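Local structure of Thg1-like uncharacterized protein (Bacillus thuringiensis, 4KGM) at residues Ile26-Gly31 with Glu76-Ile81; Leu69-Ser74 with Asn142-Arg147; Arg198-Ile203 with His221-Ile226. The protein probably adds nucleotides to the 5' end of tRNA in the reverse, 3'-to-5' direction, using ATP and magnesium ions in a polymerase-like palm domain. All coordinates share one frame; numbering follows the deposited sequence.

Contact 1: residues Ile26-Gly31 with Glu76-Ile81; sequences IVRIDG and EISILI. With MG (magnesium ion), chain G; MG (magnesium ion), chain H; ATP (adenosine-5'-triphosphate), chain E.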
loop_
_atom_site.group_PDB
_atom_site.type_symbol
_atom_site.label_atom_id
_atom_site.label_comp_id
_atom_site.label_asym_id
_atom_site.label_seq_id
_atom_site.Cartn_x
_atom_site.Cartn_y
_atom_site.Cartn_z
ATOM N N ILE A 26 -7.683 13.892 4.658
ATOM C CA ILE A 26 -8.334 13.888 5.960
ATOM C C ILE A 26 -7.519 13.091 6.972
ATOM O O ILE A 26 -7.135 11.949 6.711
ATOM C CB ILE A 26 -9.752 13.291 5.879
ATOM C CG1 ILE A 26 -10.661 14.185 5.034
ATOM C CG2 ILE A 26 -10.337 13.115 7.271
ATOM C CD1 ILE A 26 -10.927 15.534 5.653
ATOM N N VAL A 27 -7.253 13.702 8.124
ATOM C CA VAL A 27 -6.575 13.021 9.220
ATOM C C VAL A 27 -7.489 12.940 10.437
ATOM O O VAL A 27 -7.981 13.963 10.917
ATOM C CB VAL A 27 -5.289 13.756 9.630
ATOM C CG1 VAL A 27 -4.629 13.050 10.807
ATOM C CG2 VAL A 27 -4.331 13.851 8.452
ATOM N N ARG A 28 -7.726 11.730 10.933
ATOM C CA ARG A 28 -8.506 11.566 12.155
ATOM C C ARG A 28 -7.660 11.033 13.311
ATOM O O ARG A 28 -6.911 10.067 13.162
ATOM C CB ARG A 28 -9.747 10.687 11.937
ATOM C CG ARG A 28 -10.687 10.677 13.148
ATOM C CD ARG A 28 -12.074 10.123 12.831
ATOM N NE ARG A 28 -12.065 8.683 12.586
ATOM C CZ ARG A 28 -12.313 8.125 11.405
ATOM N NH1 ARG A 28 -12.600 8.886 10.358
ATOM N NH2 ARG A 28 -12.282 6.805 11.273
ATOM N N ILE A 29 -7.778 11.685 14.456
ATOM C CA ILE A 29 -7.071 11.282 15.657
ATOM C C ILE A 29 -8.096 10.890 16.712
ATOM O O ILE A 29 -9.005 11.644 16.996
ATOM C CB ILE A 29 -6.178 12.431 16.167
ATOM C CG1 ILE A 29 -5.017 12.653 15.214
ATOM C CG2 ILE A 29 -5.645 12.144 17.552
ATOM C CD1 ILE A 29 -4.540 14.079 15.168
ATOM N N ASP A 30 -7.952 9.703 17.280
ATOM C CA ASP A 30 -8.908 9.211 18.269
ATOM C C ASP A 30 -8.216 8.740 19.547
ATOM O O ASP A 30 -7.263 7.964 19.496
ATOM C CB ASP A 30 -9.753 8.078 17.680
ATOM C CG ASP A 30 -10.934 7.708 18.562
ATOM O OD1 ASP A 30 -10.752 6.900 19.498
ATOM O OD2 ASP A 30 -12.046 8.224 18.317
ATOM N N GLY A 31 -8.707 9.215 20.690
ATOM C CA GLY A 31 -8.133 8.871 21.979
ATOM C C GLY A 31 -8.180 7.385 22.280
ATOM O O GLY A 31 -9.189 6.725 22.040
ATOM N N GLU A 76 -12.416 12.309 19.447
ATOM C CA GLU A 76 -11.846 12.238 18.109
ATOM C C GLU A 76 -11.604 13.619 17.509
ATOM O O GLU A 76 -12.307 14.581 17.824
ATOM C CB GLU A 76 -12.727 11.403 17.178
ATOM C CG GLU A 76 -13.911 12.157 16.605
ATOM C CD GLU A 76 -14.635 11.372 15.535
ATOM O OE1 GLU A 76 -14.619 10.124 15.598
ATOM O OE2 GLU A 76 -15.211 12.004 14.626
ATOM N N ILE A 77 -10.594 13.707 16.649
ATOM C CA ILE A 77 -10.243 14.956 15.986
ATOM C C ILE A 77 -9.996 14.725 14.497
ATOM O O ILE A 77 -9.048 14.037 14.118
ATOM C CB ILE A 77 -8.978 15.587 16.604
ATOM C CG1 ILE A 77 -9.224 15.975 18.063
ATOM C CG2 ILE A 77 -8.542 16.800 15.806
ATOM C CD1 ILE A 77 -8.038 16.642 18.719
ATOM N N SER A 78 -10.856 15.293 13.658
ATOM C CA SER A 78 -10.690 15.198 12.213
ATOM C C SER A 78 -10.091 16.484 11.660
ATOM O O SER A 78 -10.513 17.580 12.023
ATOM C CB SER A 78 -12.023 14.902 11.524
ATOM O OG SER A 78 -12.459 13.582 11.795
ATOM N N ILE A 79 -9.104 16.342 10.780
ATOM C CA ILE A 79 -8.429 17.495 10.196
ATOM C C ILE A 79 -8.470 17.450 8.672
ATOM O O ILE A 79 -8.071 16.455 8.062
ATOM C CB ILE A 79 -6.962 17.568 10.654
ATOM C CG1 ILE A 79 -6.879 17.486 12.181
ATOM C CG2 ILE A 79 -6.303 18.839 10.131
ATOM C CD1 ILE A 79 -5.485 17.232 12.705
ATOM N N LEU A 80 -8.962 18.525 8.062
ATOM C CA LEU A 80 -8.981 18.641 6.607
ATOM C C LEU A 80 -7.725 19.337 6.105
ATOM O O LEU A 80 -7.465 20.492 6.446
ATOM C CB LEU A 80 -10.218 19.407 6.132
ATOM C CG LEU A 80 -10.177 19.877 4.673
ATOM C CD1 LEU A 80 -10.123 18.697 3.712
ATOM C CD2 LEU A 80 -11.357 20.776 4.352
ATOM N N ILE A 81 -6.951 18.627 5.290
ATOM C CA ILE A 81 -5.734 19.183 4.714
ATOM C C ILE A 81 -5.848 19.266 3.196
ATOM O O ILE A 81 -6.222 18.292 2.541
ATOM C CB ILE A 81 -4.502 18.331 5.070
ATOM C CG1 ILE A 81 -4.492 17.999 6.564
ATOM C CG2 ILE A 81 -3.226 19.048 4.673
ATOM C CD1 ILE A 81 -3.368 17.073 6.969
HETATM MG MG MG G . -11.254 6.444 21.511
HETATM MG MG MG H . -13.766 7.575 19.754
HETATM P PG ATP E . -10.702 2.937 21.827
HETATM O O1G ATP E . -11.730 2.178 21.021
HETATM O O2G ATP E . -9.435 2.166 22.117
HETATM O O3G ATP E . -10.462 4.344 21.335
HETATM P PB ATP E . -12.419 4.297 23.616
HETATM O O1B ATP E . -11.738 5.620 23.353
HETATM O O2B ATP E . -12.994 4.031 24.985
HETATM O O3B ATP E . -11.398 3.097 23.275
HETATM P PA ATP E . -14.512 5.336 22.108
HETATM O O1A ATP E . -15.750 4.824 21.412
HETATM O O2A ATP E . -13.615 6.342 21.429
HETATM O O3A ATP E . -13.608 4.082 22.552
HETATM O "O5'" ATP E . -14.922 5.926 23.550
HETATM C "C5'" ATP E . -14.958 7.331 23.786
HETATM C "C4'" ATP E . -15.218 7.578 25.268
HETATM O "O4'" ATP E . -14.814 8.895 25.646
HETATM C "C3'" ATP E . -16.694 7.445 25.610
HETATM O "O3'" ATP E . -16.905 6.278 26.410
HETATM C "C2'" ATP E . -17.046 8.689 26.403
HETATM O "O2'" ATP E . -17.626 8.329 27.660
HETATM C "C1'" ATP E . -15.727 9.416 26.615
HETATM N N9 ATP E . -15.895 10.884 26.450
HETATM C C8 ATP E . -15.839 11.564 25.289
HETATM N N7 ATP E . -16.032 12.893 25.491
HETATM C C5 ATP E . -16.215 13.080 26.810
HETATM C C6 ATP E . -16.468 14.236 27.702
HETATM N N6 ATP E . -16.567 15.495 27.208
HETATM N N1 ATP E . -16.596 13.993 29.025
HETATM C C2 ATP E . -16.499 12.749 29.528
HETATM N N3 ATP E . -16.271 11.655 28.780
HETATM C C4 ATP E . -16.123 11.753 27.438
HETATM O O HOH W 1 -14.390 6.672 18.122
#

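Contact 2: residues Leu69-Ser74 with Asn142-Arg147; sequences LVYHQS and NYFIWR. With ATP (adenosine-5'-triphosphate), chain E.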
loop_
_atom_site.group_PDB
_atom_site.type_symbol
_atom_site.label_atom_id
_atom_site.label_comp_id
_atom_site.label_asym_id
_atom_site.label_seq_id
_atom_site.Cartn_x
_atom_site.Cartn_y
_atom_site.Cartn_z
ATOM N N LEU A 69 -9.354 23.084 8.131
ATOM C CA LEU A 69 -10.424 22.957 9.109
ATOM C C LEU A 69 -10.196 21.773 10.041
ATOM O O LEU A 69 -9.709 20.723 9.624
ATOM C CB LEU A 69 -11.778 22.828 8.399
ATOM C CG LEU A 69 -13.054 22.841 9.246
ATOM C CD1 LEU A 69 -14.167 23.562 8.507
ATOM C CD2 LEU A 69 -13.495 21.428 9.603
ATOM N N VAL A 70 -10.549 21.958 11.308
ATOM C CA VAL A 70 -10.502 20.880 12.285
ATOM C C VAL A 70 -11.883 20.701 12.902
ATOM O O VAL A 70 -12.566 21.679 13.191
ATOM C CB VAL A 70 -9.489 21.176 13.401
ATOM C CG1 VAL A 70 -9.358 19.977 14.326
ATOM C CG2 VAL A 70 -8.134 21.546 12.807
ATOM N N TYR A 71 -12.296 19.454 13.093
ATOM C CA TYR A 71 -13.583 19.168 13.713
ATOM C C TYR A 71 -13.430 18.273 14.938
ATOM O O TYR A 71 -12.849 17.190 14.856
ATOM C CB TYR A 71 -14.534 18.516 12.707
ATOM C CG TYR A 71 -15.825 18.030 13.323
ATOM C CD1 TYR A 71 -16.849 18.918 13.628
ATOM C CD2 TYR A 71 -16.021 16.683 13.600
ATOM C CE1 TYR A 71 -18.032 18.478 14.193
ATOM C CE2 TYR A 71 -17.199 16.234 14.164
ATOM C CZ TYR A 71 -18.201 17.136 14.458
ATOM O OH TYR A 71 -19.377 16.693 15.020
ATOM N N HIS A 72 -13.957 18.726 16.072
ATOM C CA HIS A 72 -13.907 17.928 17.293
ATOM C C HIS A 72 -15.264 17.372 17.707
ATOM O O HIS A 72 -16.297 18.025 17.556
ATOM C CB HIS A 72 -13.313 18.718 18.459
ATOM C CG HIS A 72 -13.429 18.009 19.774
ATOM N ND1 HIS A 72 -14.359 18.358 20.730
ATOM C CD2 HIS A 72 -12.755 16.947 20.275
ATOM C CE1 HIS A 72 -14.240 17.554 21.771
ATOM N NE2 HIS A 72 -13.275 16.688 21.520
ATOM N N GLN A 73 -15.235 16.155 18.235
ATOM C CA GLN A 73 -16.401 15.511 18.817
ATOM C C GLN A 73 -15.923 14.345 19.676
ATOM O O GLN A 73 -15.086 13.557 19.238
ATOM C CB GLN A 73 -17.352 15.021 17.726
ATOM C CG GLN A 73 -18.214 13.847 18.143
ATOM C CD GLN A 73 -17.718 12.534 17.576
ATOM O OE1 GLN A 73 -17.370 11.616 18.317
ATOM N NE2 GLN A 73 -17.691 12.436 16.251
ATOM N N SER A 74 -16.446 14.253 20.897
ATOM C CA SER A 74 -16.027 13.225 21.849
ATOM C C SER A 74 -14.510 13.208 22.029
ATOM O O SER A 74 -13.911 14.204 22.435
ATOM C CB SER A 74 -16.520 11.841 21.412
ATOM O OG SER A 74 -17.913 11.848 21.160
ATOM N N ASN A 142 -19.485 15.716 2.762
ATOM C CA ASN A 142 -20.113 14.467 3.178
ATOM C C ASN A 142 -19.354 13.750 4.296
ATOM O O ASN A 142 -19.945 12.987 5.060
ATOM C CB ASN A 142 -20.303 13.531 1.980
ATOM C CG ASN A 142 -21.409 13.990 1.047
ATOM O OD1 ASN A 142 -21.160 14.333 -0.107
ATOM N ND2 ASN A 142 -22.640 13.991 1.544
ATOM N N TYR A 143 -18.049 13.991 4.394
ATOM C CA TYR A 143 -17.258 13.396 5.467
ATOM C C TYR A 143 -17.632 13.982 6.823
ATOM O O TYR A 143 -17.882 13.248 7.780
ATOM C CB TYR A 143 -15.754 13.575 5.233
ATOM C CG TYR A 143 -14.931 13.151 6.432
ATOM C CD1 TYR A 143 -14.661 11.811 6.672
ATOM C CD2 TYR A 143 -14.447 14.089 7.336
ATOM C CE1 TYR A 143 -13.924 11.416 7.771
ATOM C CE2 TYR A 143 -13.712 13.702 8.438
ATOM C CZ TYR A 143 -13.454 12.366 8.650
ATOM O OH TYR A 143 -12.718 11.977 9.747
ATOM N N PHE A 144 -17.648 15.308 6.904
ATOM C CA PHE A 144 -17.973 15.992 8.148
ATOM C C PHE A 144 -19.449 15.828 8.508
ATOM O O PHE A 144 -19.804 15.766 9.685
ATOM C CB PHE A 144 -17.587 17.470 8.064
ATOM C CG PHE A 144 -16.109 17.696 7.903
ATOM C CD1 PHE A 144 -15.258 17.593 8.992
ATOM C CD2 PHE A 144 -15.572 18.005 6.664
ATOM C CE1 PHE A 144 -13.896 17.797 8.848
ATOM C CE2 PHE A 144 -14.211 18.211 6.513
ATOM C CZ PHE A 144 -13.372 18.107 7.607
ATOM N N ILE A 145 -20.303 15.754 7.489
ATOM C CA ILE A 145 -21.712 15.440 7.695
ATOM C C ILE A 145 -21.832 14.062 8.334
ATOM O O ILE A 145 -22.646 13.845 9.233
ATOM C CB ILE A 145 -22.497 15.459 6.366
ATOM C CG1 ILE A 145 -22.579 16.883 5.816
ATOM C CG2 ILE A 145 -23.899 14.898 6.558
ATOM C CD1 ILE A 145 -23.164 16.967 4.424
ATOM N N TRP A 146 -21.000 13.135 7.868
ATOM C CA TRP A 146 -20.961 11.786 8.415
ATOM C C TRP A 146 -20.458 11.808 9.853
ATOM O O TRP A 146 -20.895 11.014 10.686
ATOM C CB TRP A 146 -20.067 10.900 7.549
ATOM C CG TRP A 146 -19.853 9.517 8.077
ATOM C CD1 TRP A 146 -20.814 8.623 8.447
ATOM C CD2 TRP A 146 -18.597 8.856 8.260
ATOM N NE1 TRP A 146 -20.233 7.450 8.865
ATOM C CE2 TRP A 146 -18.872 7.567 8.758
ATOM C CE3 TRP A 146 -17.264 9.231 8.056
ATOM C CZ2 TRP A 146 -17.865 6.650 9.057
ATOM C CZ3 TRP A 146 -16.265 8.318 8.353
ATOM C CH2 TRP A 146 -16.571 7.043 8.848
ATOM N N ARG A 147 -19.547 12.731 10.140
ATOM C CA ARG A 147 -18.980 12.859 11.477
ATOM C C ARG A 147 -19.945 13.537 12.446
ATOM O O ARG A 147 -19.994 13.191 13.626
ATOM C CB ARG A 147 -17.655 13.618 11.427
ATOM C CG ARG A 147 -16.521 12.858 10.750
ATOM C CD ARG A 147 -16.014 11.720 11.620
ATOM N NE ARG A 147 -16.705 10.460 11.366
ATOM C CZ ARG A 147 -16.631 9.395 12.160
ATOM N NH1 ARG A 147 -15.905 9.442 13.267
ATOM N NH2 ARG A 147 -17.289 8.287 11.850
HETATM P PG ATP E . -10.702 2.937 21.827
HETATM O O1G ATP E . -11.730 2.178 21.021
HETATM O O2G ATP E . -9.435 2.166 22.117
HETATM O O3G ATP E . -10.462 4.344 21.335
HETATM P PB ATP E . -12.419 4.297 23.616
HETATM O O1B ATP E . -11.738 5.620 23.353
HETATM O O2B ATP E . -12.994 4.031 24.985
HETATM O O3B ATP E . -11.398 3.097 23.275
HETATM P PA ATP E . -14.512 5.336 22.108
HETATM O O1A ATP E . -15.750 4.824 21.412
HETATM O O2A ATP E . -13.615 6.342 21.429
HETATM O O3A ATP E . -13.608 4.082 22.552
HETATM O "O5'" ATP E . -14.922 5.926 23.550
HETATM C "C5'" ATP E . -14.958 7.331 23.786
HETATM C "C4'" ATP E . -15.218 7.578 25.268
HETATM O "O4'" ATP E . -14.814 8.895 25.646
HETATM C "C3'" ATP E . -16.694 7.445 25.610
HETATM O "O3'" ATP E . -16.905 6.278 26.410
HETATM C "C2'" ATP E . -17.046 8.689 26.403
HETATM O "O2'" ATP E . -17.626 8.329 27.660
HETATM C "C1'" ATP E . -15.727 9.416 26.615
HETATM N N9 ATP E . -15.895 10.884 26.450
HETATM C C8 ATP E . -15.839 11.564 25.289
HETATM N N7 ATP E . -16.032 12.893 25.491
HETATM C C5 ATP E . -16.215 13.080 26.810
HETATM C C6 ATP E . -16.468 14.236 27.702
HETATM N N6 ATP E . -16.567 15.495 27.208
HETATM N N1 ATP E . -16.596 13.993 29.025
HETATM C C2 ATP E . -16.499 12.749 29.528
HETATM N N3 ATP E . -16.271 11.655 28.780
HETATM C C4 ATP E . -16.123 11.753 27.438
#

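Contact 3: residues Arg198-Ile203 with His221-Ile226; sequences RGICII and HETPII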
loop_
_atom_site.group_PDB
_atom_site.type_symbol
_atom_site.label_atom_id
_atom_site.label_comp_id
_atom_site.label_asym_id
_atom_site.label_seq_id
_atom_site.Cartn_x
_atom_site.Cartn_y
_atom_site.Cartn_z
ATOM N N ARG A 198 -23.639 18.300 18.486
ATOM C CA ARG A 198 -23.078 17.914 17.195
ATOM C C ARG A 198 -21.614 18.327 17.026
ATOM O O ARG A 198 -21.121 18.438 15.902
ATOM C CB ARG A 198 -23.915 18.509 16.061
ATOM C CG ARG A 198 -23.989 20.029 16.092
ATOM C CD ARG A 198 -24.646 20.578 14.838
ATOM N NE ARG A 198 -24.655 22.038 14.824
ATOM C CZ ARG A 198 -25.680 22.782 15.228
ATOM N NH1 ARG A 198 -26.786 22.204 15.674
ATOM N NH2 ARG A 198 -25.599 24.104 15.182
ATOM N N GLY A 199 -20.925 18.556 18.140
ATOM C CA GLY A 199 -19.527 18.954 18.107
ATOM C C GLY A 199 -19.320 20.331 17.505
ATOM O O GLY A 199 -20.282 21.003 17.132
ATOM N N ILE A 200 -18.063 20.755 17.410
ATOM C CA ILE A 200 -17.739 22.048 16.813
ATOM C C ILE A 200 -16.517 21.987 15.902
ATOM O O ILE A 200 -15.792 20.992 15.880
ATOM C CB ILE A 200 -17.522 23.141 17.885
ATOM C CG1 ILE A 200 -16.760 22.579 19.089
ATOM C CG2 ILE A 200 -18.854 23.726 18.327
ATOM C CD1 ILE A 200 -15.256 22.530 18.911
ATOM N N CYS A 201 -16.297 23.065 15.157
ATOM C CA CYS A 201 -15.144 23.164 14.273
ATOM C C CYS A 201 -14.147 24.208 14.758
ATOM O O CYS A 201 -14.476 25.067 15.577
ATOM C CB CYS A 201 -15.583 23.498 12.845
ATOM S SG CYS A 201 -16.247 22.106 11.916
ATOM N N ILE A 202 -12.924 24.117 14.247
ATOM C CA ILE A 202 -11.889 25.107 14.517
ATOM C C ILE A 202 -11.446 25.715 13.194
ATOM O O ILE A 202 -10.890 25.023 12.343
ATOM C CB ILE A 202 -10.669 24.473 15.200
ATOM C CG1 ILE A 202 -11.111 23.619 16.390
ATOM C CG2 ILE A 202 -9.680 25.545 15.626
ATOM C CD1 ILE A 202 -11.834 24.386 17.461
ATOM N N ILE A 203 -11.702 27.008 13.022
ATOM C CA ILE A 203 -11.401 27.691 11.769
ATOM C C ILE A 203 -10.521 28.911 12.019
ATOM O O ILE A 203 -10.633 29.561 13.056
ATOM C CB ILE A 203 -12.699 28.129 11.045
ATOM C CG1 ILE A 203 -13.585 26.917 10.755
ATOM C CG2 ILE A 203 -12.393 28.860 9.744
ATOM C CD1 ILE A 203 -14.702 27.207 9.778
ATOM N N HIS A 221 -18.480 28.325 18.023
ATOM C CA HIS A 221 -19.618 27.720 18.705
ATOM C C HIS A 221 -20.902 27.917 17.905
ATOM O O HIS A 221 -21.951 27.374 18.250
ATOM C CB HIS A 221 -19.762 28.284 20.119
ATOM C CG HIS A 221 -18.603 27.970 21.013
ATOM N ND1 HIS A 221 -18.458 26.751 21.642
ATOM C CD2 HIS A 221 -17.531 28.711 21.378
ATOM C CE1 HIS A 221 -17.348 26.756 22.357
ATOM N NE2 HIS A 221 -16.766 27.933 22.214
ATOM N N GLU A 222 -20.803 28.697 16.834
ATOM C CA GLU A 222 -21.910 28.868 15.904
ATOM C C GLU A 222 -21.711 27.954 14.698
ATOM O O GLU A 222 -22.228 28.221 13.613
ATOM C CB GLU A 222 -22.018 30.326 15.455
ATOM N N THR A 223 -20.951 26.881 14.900
ATOM C CA THR A 223 -20.717 25.891 13.854
ATOM C C THR A 223 -22.036 25.255 13.440
ATOM O O THR A 223 -22.708 24.620 14.254
ATOM C CB THR A 223 -19.751 24.787 14.322
ATOM O OG1 THR A 223 -18.495 25.370 14.691
ATOM C CG2 THR A 223 -19.525 23.772 13.213
ATOM N N PRO A 224 -22.411 25.425 12.166
ATOM C CA PRO A 224 -23.711 24.976 11.662
ATOM C C PRO A 224 -23.774 23.472 11.436
ATOM O O PRO A 224 -22.760 22.779 11.533
ATOM C CB PRO A 224 -23.824 25.700 10.321
ATOM C CG PRO A 224 -22.412 25.837 9.867
ATOM C CD PRO A 224 -21.606 26.076 11.115
ATOM N N ILE A 225 -24.971 22.977 11.143
ATOM C CA ILE A 225 -25.135 21.606 10.692
ATOM C C ILE A 225 -24.694 21.567 9.238
ATOM O O ILE A 225 -25.314 22.199 8.381
ATOM C CB ILE A 225 -26.599 21.148 10.800
ATOM C CG1 ILE A 225 -27.136 21.404 12.211
ATOM C CG2 ILE A 225 -26.727 19.678 10.436
ATOM C CD1 ILE A 225 -28.583 21.003 12.395
ATOM N N ILE A 226 -23.615 20.838 8.967
ATOM C CA ILE A 226 -22.999 20.834 7.642
ATOM C C ILE A 226 -23.978 20.431 6.537
ATOM O O ILE A 226 -23.934 20.973 5.431
ATOM C CB ILE A 226 -21.757 19.917 7.595
ATOM C CG1 ILE A 226 -20.836 20.197 8.784
ATOM C CG2 ILE A 226 -21.003 20.105 6.286
ATOM C CD1 ILE A 226 -20.242 21.584 8.782
#

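Contact 1: residues Ile26-Gly31 with Glu76-Ile81
Arg28 and Ser78 face each other as a non-hydrogen-bonded pair of the antiparallel strands 26-31 and 76-81, and the arginine passes alongside Ser78 and beside Glu76. Arg28 CB lies 4.0 Å from Ser78 OG. CG stands anti to the backbone N (chi1 -171°) and follows the same hydroxyl; Arg28 CD lies 3.6 Å from Ser78 OG and 3.8 Å from Glu76 OE1. A bend at chi3 (70°) sets Arg28 NE 4.2 Å from Glu76 OE1; that oxygen is well out of the guanidinium plane and no N-H points at it, so any attraction is probably between charges only. The tip is held elsewhere: NH1 by the hydroxyl of Tyr143, which also hydrogen-bonds Ser78 OG, and NH2 by a salt bridge to Glu12 of the second subunit. Glu76 OE1 in turn is salt-bridged to Arg147.

The other face, apolar, holds beta-branched Val27, Ile29, Ile77 and Ile79, suited to extended backbone, under helices 97-119 and 47-63; Val27 CG2 touches Ile81 CD1 at 3.7 Å. Val27 with Ile79, and Ile29 with Ile77, each exchange two backbone hydrogen bonds.

At the strand end Asp30 splits its carboxylate between two magnesium ions, OD1 2.1 Å from one and OD2 2.3 Å from the other. Gly31 O joins the first ion, and Asp75 serves both; ATP O2A bridges the two, O3G and O1B add to the first, and a water binds the second. One carboxylate at a strand end and one in a neighbouring turn, gripping two metals and a triphosphate, characterise the polymerase two-metal palm site.

Contact 2: residues Leu69-Ser74 with Asn142-Arg147
Phe144 and Arg147, one turn apart on helix 140-160, rest on Leu69, Tyr71 and Gln73 of strand 67-73. This is a helix laid over an antiparallel sheet, as in polymerase palm domains: the local helix and strand axes run nearly parallel, 16° apart, with 10.3 Å between them, a spacing bridged by long side chains. Leu69 brings CD2 to the Phe144 ring in an off-centre CH-pi contact, 3.7 Å from Phe144 CE1. Next along the strand's helix-facing side, Tyr71 CB sits 3.9 Å from Phe144 CD1, and the tyrosine ring reaches on so that Tyr71 CE2 meets Arg147 CB at 3.8 Å. Gln73 NE2 stays 3.6 Å from Arg147 O, a close polar approach but no hydrogen bond.

A second shell surrounds these groups. A chi1 of -64° sets Phe144 CG anti to the carbonyl carbon. Tyr143 CD2 stands 3.8 Å above one face of the Phe144 ring, over its centre, and Leu69 CD2 approaches obliquely from the other side. Phenylalanine offers a flat apolar ring that Leu69, Tyr71 CB and Tyr143 can all meet. Tyr71 pairs its hydroxyl with Arg198 O, so that its polar end is satisfied in a buried place. Arg147 CG lies over one face of the Tyr143 ring, toward its rim; beyond it the long chain bends at chi2 and chi3 to a salt-bridged NH1, and NH2 lies over one face of the Trp146 ring, toward its rim. Met8 of the second subunit packs against Trp146.

Beyond the strand, Ser74 enters the nucleotide pocket, its CA 3.7 Å from ATP N7. Its OG hydrogen-bonds Gln73 OE1 at 2.9 Å, on a lone pair in the plane of the amide.

Contact 3: residues Arg198-Ile203 with His221-Ile226
The Arg198 guanidinium carries Ile225 CG1 on one face, 3.4 Å above its plane and toward the rim, while Thr223 O lies at its edge, in plane. The grip is side-on: Arg198 NE at 3.3 Å and Arg198 NH2 at 3.1 Å both donate to Thr223 O, coming from opposite faces of the carbonyl plane. The long arginine chain reaches the loop; it starts with CG between the backbone N and carbonyl carbon (chi1 59°), then runs extended to NE. Ile225 crosses it at about a right angle, giving apolar cover to a group whose NE and NH2 are engaged at its edge.

Threonine suits its place because it offers two different branches. Its methyl CG2 packs 3.9 Å from Cys201 SG, and OG1 appears to accept from Cys201 N, though the position of that oxygen is less certain. Gly199, the first residue to leave helical geometry, takes a positive phi, which favours glycine, before strand 200-206. Ile200 CG2 lies 4.1 Å from His221 CA.

The loop thus folds back over the start of strand 200-206, with Tyr232 of helix 231-237 against Cys201 and Thr223, and Gln148 of helix 140-160 hydrogen-bonded to Pro224 O and Ile226 N.

Overall arrangement
From the N terminus, strand 25-31 comes first, and contact 1 closes the loop from it, through helix 47-63 and strand 67-73, to strand 76-81. Contact 2 opens inside that loop, on strand 67-73, and closes beyond it on helix 140-160, so the two cross; the sheet neighbours 76-81 and 67-73 bring them together, and both reach ATP. Contact 3 follows both in series, closing a short excursion through strand 215-220. It meets contact 2 where strand 200-206 pairs with strand 67-73, but does not touch contact 1. Together they tie the central strands, whose ends reach the metal site, to helix 140-160 and the C-terminal strands.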